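Local coordinates for protein peroxisomal acyl-coenzyme A oxidase 1 (Arabidopsis thaliana, PDB 1W07) that oxidises long- and medium-chain acyl-CoAs to 2-trans-enoyl-CoAs with FAD as cofactor and molecular oxygen as electron acceptor, releasing hydrogen peroxide in peroxisomal beta-oxidation, at residues S172-V182 and M237-D245. The protein carries 1 engineered substitution. Residues are numbered along the deposited sequence; the frame is centred on the assembly and turned at random. Where two conformers were deposited one is given.
With FAD (flavin-adenine dinucleotide), chain I.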
loop_
_atom_site.group_PDB
_atom_site.type_symbol
_atom_site.label_atom_id
_atom_site.label_comp_id
_atom_site.label_asym_id
_atom_site.label_seq_id
_atom_site.Cartn_x
_atom_site.Cartn_y
_atom_site.Cartn_z
ATOM N N SER B 172 28.946 -5.740 5.504
ATOM C CA SER B 172 28.600 -6.668 4.427
ATOM C C SER B 172 27.706 -6.007 3.375
ATOM O O SER B 172 26.761 -5.297 3.717
ATOM C CB SER B 172 27.874 -7.889 5.000
ATOM O OG SER B 172 28.620 -8.497 6.038
ATOM N N LYS B 173 27.997 -6.245 2.102
ATOM C CA LYS B 173 27.190 -5.683 1.017
ATOM C C LYS B 173 25.843 -6.373 1.166
ATOM O O LYS B 173 25.785 -7.555 1.507
ATOM C CB LYS B 173 27.800 -5.987 -0.356
ATOM C CG LYS B 173 29.123 -5.290 -0.586
ATOM C CD LYS B 173 28.957 -3.787 -0.393
ATOM C CE LYS B 173 30.283 -3.058 -0.511
ATOM N NZ LYS B 173 30.157 -1.573 -0.332
ATOM N N TRP B 174 24.764 -5.648 0.905
ATOM C CA TRP B 174 23.426 -6.195 1.092
ATOM C C TRP B 174 22.438 -5.453 0.192
ATOM O O TRP B 174 22.351 -4.226 0.254
ATOM C CB TRP B 174 23.061 -6.020 2.578
ATOM C CG TRP B 174 21.849 -6.774 3.053
ATOM C CD1 TRP B 174 20.538 -6.396 2.926
ATOM C CD2 TRP B 174 21.837 -8.056 3.680
ATOM N NE1 TRP B 174 19.723 -7.370 3.431
ATOM C CE2 TRP B 174 20.491 -8.400 3.905
ATOM C CE3 TRP B 174 22.843 -8.957 4.071
ATOM C CZ2 TRP B 174 20.115 -9.610 4.507
ATOM C CZ3 TRP B 174 22.476 -10.155 4.666
ATOM C CH2 TRP B 174 21.113 -10.473 4.879
ATOM N N TRP B 175 21.733 -6.228 -0.634
ATOM C CA TRP B 175 20.721 -5.783 -1.609
ATOM C C TRP B 175 21.079 -5.832 -3.097
ATOM O O TRP B 175 20.184 -5.945 -3.941
ATOM C CB TRP B 175 20.189 -4.361 -1.292
ATOM C CG TRP B 175 19.087 -4.374 -0.275
ATOM C CD1 TRP B 175 19.130 -3.885 0.993
ATOM C CD2 TRP B 175 17.824 -5.048 -0.404
ATOM N NE1 TRP B 175 17.974 -4.224 1.674
ATOM C CE2 TRP B 175 17.159 -4.941 0.839
ATOM C CE3 TRP B 175 17.198 -5.740 -1.450
ATOM C CZ2 TRP B 175 15.902 -5.503 1.067
ATOM C CZ3 TRP B 175 15.940 -6.302 -1.224
ATOM C CH2 TRP B 175 15.310 -6.179 0.027
ATOM N N PRO B 176 22.378 -5.746 -3.456
ATOM C CA PRO B 176 22.739 -5.773 -4.872
ATOM C C PRO B 176 22.040 -6.818 -5.753
ATOM O O PRO B 176 22.179 -8.022 -5.541
ATOM C CB PRO B 176 24.251 -5.939 -4.829
ATOM C CG PRO B 176 24.609 -5.056 -3.642
ATOM C CD PRO B 176 23.582 -5.542 -2.621
ATOM N N GLY B 177 21.279 -6.344 -6.738
ATOM C CA GLY B 177 20.587 -7.247 -7.648
ATOM C C GLY B 177 21.594 -7.981 -8.524
ATOM O O GLY B 177 22.553 -7.370 -8.995
ATOM N N GLY B 178 21.385 -9.284 -8.721
ATOM C CA GLY B 178 22.267 -10.091 -9.553
ATOM C C GLY B 178 23.527 -10.575 -8.858
ATOM O O GLY B 178 24.341 -11.315 -9.425
ATOM N N LEU B 179 23.692 -10.146 -7.614
ATOM C CA LEU B 179 24.846 -10.524 -6.813
ATOM C C LEU B 179 24.654 -11.876 -6.145
ATOM O O LEU B 179 25.599 -12.647 -5.998
ATOM C CB LEU B 179 25.074 -9.470 -5.732
ATOM C CG LEU B 179 26.089 -9.771 -4.621
ATOM C CD1 LEU B 179 27.502 -9.863 -5.211
ATOM C CD2 LEU B 179 25.982 -8.674 -3.547
ATOM N N GLY B 180 23.421 -12.157 -5.737
ATOM C CA GLY B 180 23.131 -13.396 -5.035
ATOM C C GLY B 180 23.645 -14.706 -5.602
ATOM O O GLY B 180 24.222 -15.512 -4.872
ATOM N N LYS B 181 23.426 -14.935 -6.890
ATOM C CA LYS B 181 23.855 -16.188 -7.484
ATOM C C LYS B 181 24.422 -16.077 -8.892
ATOM O O LYS B 181 25.112 -16.988 -9.348
ATOM C CB LYS B 181 22.673 -17.170 -7.513
ATOM C CG LYS B 181 22.103 -17.528 -6.133
ATOM C CD LYS B 181 23.108 -18.283 -5.261
ATOM C CE LYS B 181 22.640 -18.350 -3.808
ATOM N NZ LYS B 181 23.656 -18.989 -2.924
ATOM N N VAL B 182 24.185 -14.956 -9.570
ATOM C CA VAL B 182 24.624 -14.834 -10.950
ATOM C C VAL B 182 25.933 -14.141 -11.279
ATOM O O VAL B 182 26.791 -14.732 -11.934
ATOM C CB VAL B 182 23.518 -14.176 -11.792
ATOM C CG1 VAL B 182 23.918 -14.132 -13.292
ATOM C CG2 VAL B 182 22.225 -14.944 -11.572
ATOM N N MET B 237 14.668 -11.924 -8.777
ATOM C CA MET B 237 15.948 -11.230 -8.695
ATOM C C MET B 237 16.757 -11.811 -7.550
ATOM O O MET B 237 16.231 -12.043 -6.458
ATOM C CB MET B 237 15.733 -9.729 -8.446
ATOM C CG MET B 237 17.011 -8.874 -8.291
ATOM S SD MET B 237 17.874 -8.571 -9.871
ATOM C CE MET B 237 16.846 -7.292 -10.632
ATOM N N ASP B 238 18.036 -12.065 -7.802
ATOM C CA ASP B 238 18.895 -12.593 -6.756
ATOM C C ASP B 238 19.627 -11.462 -6.042
ATOM O O ASP B 238 20.805 -11.212 -6.306
ATOM C CB ASP B 238 19.914 -13.593 -7.326
ATOM C CG ASP B 238 20.699 -13.031 -8.490
ATOM O OD1 ASP B 238 21.929 -13.251 -8.533
ATOM O OD2 ASP B 238 20.093 -12.384 -9.377
ATOM N N ASN B 239 18.916 -10.766 -5.152
ATOM C CA ASN B 239 19.537 -9.690 -4.383
ATOM C C ASN B 239 20.410 -10.389 -3.360
ATOM O O ASN B 239 19.974 -11.340 -2.696
ATOM C CB ASN B 239 18.480 -8.817 -3.696
ATOM C CG ASN B 239 17.635 -8.049 -4.691
ATOM O OD1 ASN B 239 16.532 -8.463 -5.030
ATOM N ND2 ASN B 239 18.173 -6.937 -5.191
ATOM N N GLY B 240 21.653 -9.953 -3.228
ATOM C CA GLY B 240 22.499 -10.676 -2.312
ATOM C C GLY B 240 23.336 -9.925 -1.321
ATOM O O GLY B 240 23.233 -8.708 -1.160
ATOM N N PHE B 241 24.154 -10.688 -0.615
ATOM C CA PHE B 241 25.054 -10.097 0.349
ATOM C C PHE B 241 26.447 -10.484 -0.118
ATOM O O PHE B 241 26.604 -11.383 -0.946
ATOM C CB PHE B 241 24.746 -10.612 1.758
ATOM C CG PHE B 241 24.824 -12.099 1.894
ATOM C CD1 PHE B 241 26.052 -12.740 2.033
ATOM C CD2 PHE B 241 23.658 -12.863 1.909
ATOM C CE1 PHE B 241 26.115 -14.137 2.190
ATOM C CE2 PHE B 241 23.709 -14.242 2.062
ATOM C CZ PHE B 241 24.951 -14.882 2.204
ATOM N N LEU B 242 27.457 -9.795 0.390
ATOM C CA LEU B 242 28.826 -10.073 -0.022
ATOM C C LEU B 242 29.799 -9.571 1.021
ATOM O O LEU B 242 29.724 -8.420 1.444
ATOM C CB LEU B 242 29.119 -9.387 -1.360
ATOM C CG LEU B 242 30.561 -9.392 -1.901
ATOM C CD1 LEU B 242 31.039 -10.817 -2.101
ATOM C CD2 LEU B 242 30.602 -8.635 -3.219
ATOM N N MET B 243 30.715 -10.440 1.432
ATOM C CA MET B 243 31.719 -10.085 2.426
ATOM C C MET B 243 33.092 -10.443 1.846
ATOM O O MET B 243 33.232 -11.438 1.135
ATOM C CB MET B 243 31.496 -10.862 3.740
ATOM C CG MET B 243 30.145 -10.624 4.456
ATOM S SD MET B 243 30.106 -11.175 6.206
ATOM C CE MET B 243 30.318 -12.930 6.031
ATOM N N PHE B 244 34.097 -9.623 2.132
ATOM C CA PHE B 244 35.444 -9.882 1.652
ATOM C C PHE B 244 36.372 -10.111 2.840
ATOM O O PHE B 244 36.376 -9.319 3.783
ATOM C CB PHE B 244 35.979 -8.704 0.839
ATOM C CG PHE B 244 35.013 -8.171 -0.175
ATOM C CD1 PHE B 244 34.037 -7.251 0.193
ATOM C CD2 PHE B 244 35.094 -8.569 -1.501
ATOM C CE1 PHE B 244 33.155 -6.733 -0.742
ATOM C CE2 PHE B 244 34.217 -8.054 -2.449
ATOM C CZ PHE B 244 33.247 -7.135 -2.070
ATOM N N ASP B 245 37.141 -11.197 2.811
ATOM C CA ASP B 245 38.094 -11.470 3.887
ATOM C C ASP B 245 39.465 -11.122 3.311
ATOM O O ASP B 245 40.192 -11.993 2.845
ATOM C CB ASP B 245 38.064 -12.946 4.306
ATOM C CG ASP B 245 38.918 -13.217 5.541
ATOM O OD1 ASP B 245 39.704 -12.324 5.912
ATOM O OD2 ASP B 245 38.807 -14.308 6.144
HETATM P PA FAD I . 17.494 4.673 5.285
HETATM O O1A FAD I . 18.151 5.703 4.453
HETATM O O2A FAD I . 18.264 4.087 6.404
HETATM O O5B FAD I . 16.110 5.279 5.838
HETATM C C5B FAD I . 15.299 4.547 6.760
HETATM C C4B FAD I . 14.265 5.477 7.401
HETATM O O4B FAD I . 14.987 6.550 8.036
HETATM C C3B FAD I . 13.366 6.120 6.340
HETATM O O3B FAD I . 12.114 6.482 6.927
HETATM C C2B FAD I . 14.163 7.366 5.959
HETATM O O2B FAD I . 13.280 8.400 5.517
HETATM C C1B FAD I . 14.714 7.772 7.329
HETATM N N9A FAD I . 15.937 8.597 7.190
HETATM C C8A FAD I . 17.157 8.152 6.886
HETATM N N7A FAD I . 18.009 9.177 6.842
HETATM C C5A FAD I . 17.328 10.284 7.114
HETATM C C6A FAD I . 17.676 11.625 7.223
HETATM N N6A FAD I . 18.907 12.043 6.948
HETATM N N1A FAD I . 16.683 12.547 7.576
HETATM C C2A FAD I . 15.374 12.108 7.801
HETATM N N3A FAD I . 15.079 10.827 7.677
HETATM C C4A FAD I . 16.009 9.915 7.344
HETATM N N1 FAD I . 21.877 -1.124 -3.540
HETATM C C2 FAD I . 22.996 -1.352 -4.351
HETATM O O2 FAD I . 24.091 -0.897 -4.029
HETATM N N3 FAD I . 22.851 -2.114 -5.521
HETATM C C4 FAD I . 21.602 -2.643 -5.867
HETATM O O4 FAD I . 21.481 -3.282 -6.914
HETATM C C4X FAD I . 20.502 -2.431 -5.042
HETATM N N5 FAD I . 19.262 -3.021 -5.333
HETATM C C5X FAD I . 18.154 -2.829 -4.502
HETATM C C6 FAD I . 16.970 -3.514 -4.747
HETATM C C7 FAD I . 15.906 -3.414 -3.858
HETATM C C7M FAD I . 14.626 -4.194 -4.154
HETATM C C8 FAD I . 16.025 -2.615 -2.715
HETATM C C8M FAD I . 14.870 -2.485 -1.721
HETATM C C9 FAD I . 17.208 -1.923 -2.482
HETATM C C9A FAD I . 18.279 -2.021 -3.365
HETATM N N10 FAD I . 19.502 -1.387 -3.105
HETATM C C10 FAD I . 20.633 -1.668 -3.889
HETATM C "C1'" FAD I . 19.666 -0.497 -1.928
HETATM C "C2'" FAD I . 19.024 0.865 -2.208
HETATM O "O2'" FAD I . 19.555 1.415 -3.416
HETATM C "C3'" FAD I . 19.183 1.884 -1.076
HETATM O "O3'" FAD I . 20.573 2.083 -0.803
HETATM C "C4'" FAD I . 18.487 1.447 0.215
HETATM O "O4'" FAD I . 17.282 0.728 -0.059
HETATM C "C5'" FAD I . 18.170 2.685 1.054
HETATM O "O5'" FAD I . 17.363 2.332 2.177
HETATM P P FAD I . 17.951 2.403 3.669
HETATM O O1P FAD I . 17.736 1.075 4.280
HETATM O O2P FAD I . 19.326 2.949 3.614
HETATM O O3P FAD I . 16.968 3.477 4.349
#
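Lys173 and Leu242 form an antiparallel hydrogen-bonded pair in the small three-stranded sheet of the acyl-CoA dehydrogenase-type middle domain, joining strand 173-174 to strand 240-244 beside the flavin. In the adjoining non-hydrogen-bonded pair, CE3 of Trp174 rests 3.4 Å from CB of Phe241; the rings are nearly parallel (20°) but displaced, with little face-to-face overlap, and Phe630 of the second subunit meets both edge-to-face. On the other face, CD1 of Leu179 touches CD2 of Leu242, the two leucine side chains running roughly perpendicular to each other. Beyond the strands the loop 175-182 turns round Asp238. With CG set between backbone N and carbonyl carbon (chi1 53°), the carboxylate of Asp238 reaches that loop: Asp238 OD1 accepts Lys181 N through its anti lone pair at 2.8 Å, and Val182 N, which comes in from the syn side but well out of the carboxylate plane, at 3.0 Å. An alanine in place of Asp238 would probably leave these two buried amides without their acceptor and the turn less firmly held. The backbone O of Asp238 takes Gly180 N at 2.8 Å. The Trp175 ring has Trp174 NE1 over one face and FAD C8 over the opposite one, both toward its rim, while the Asn239 amide lies at its edge. Asn239 ND2 donates to Trp175 O at 2.6 Å, and Gly177 N gives a nearly straight bond (165°) to FAD O4, 3.1 Å away.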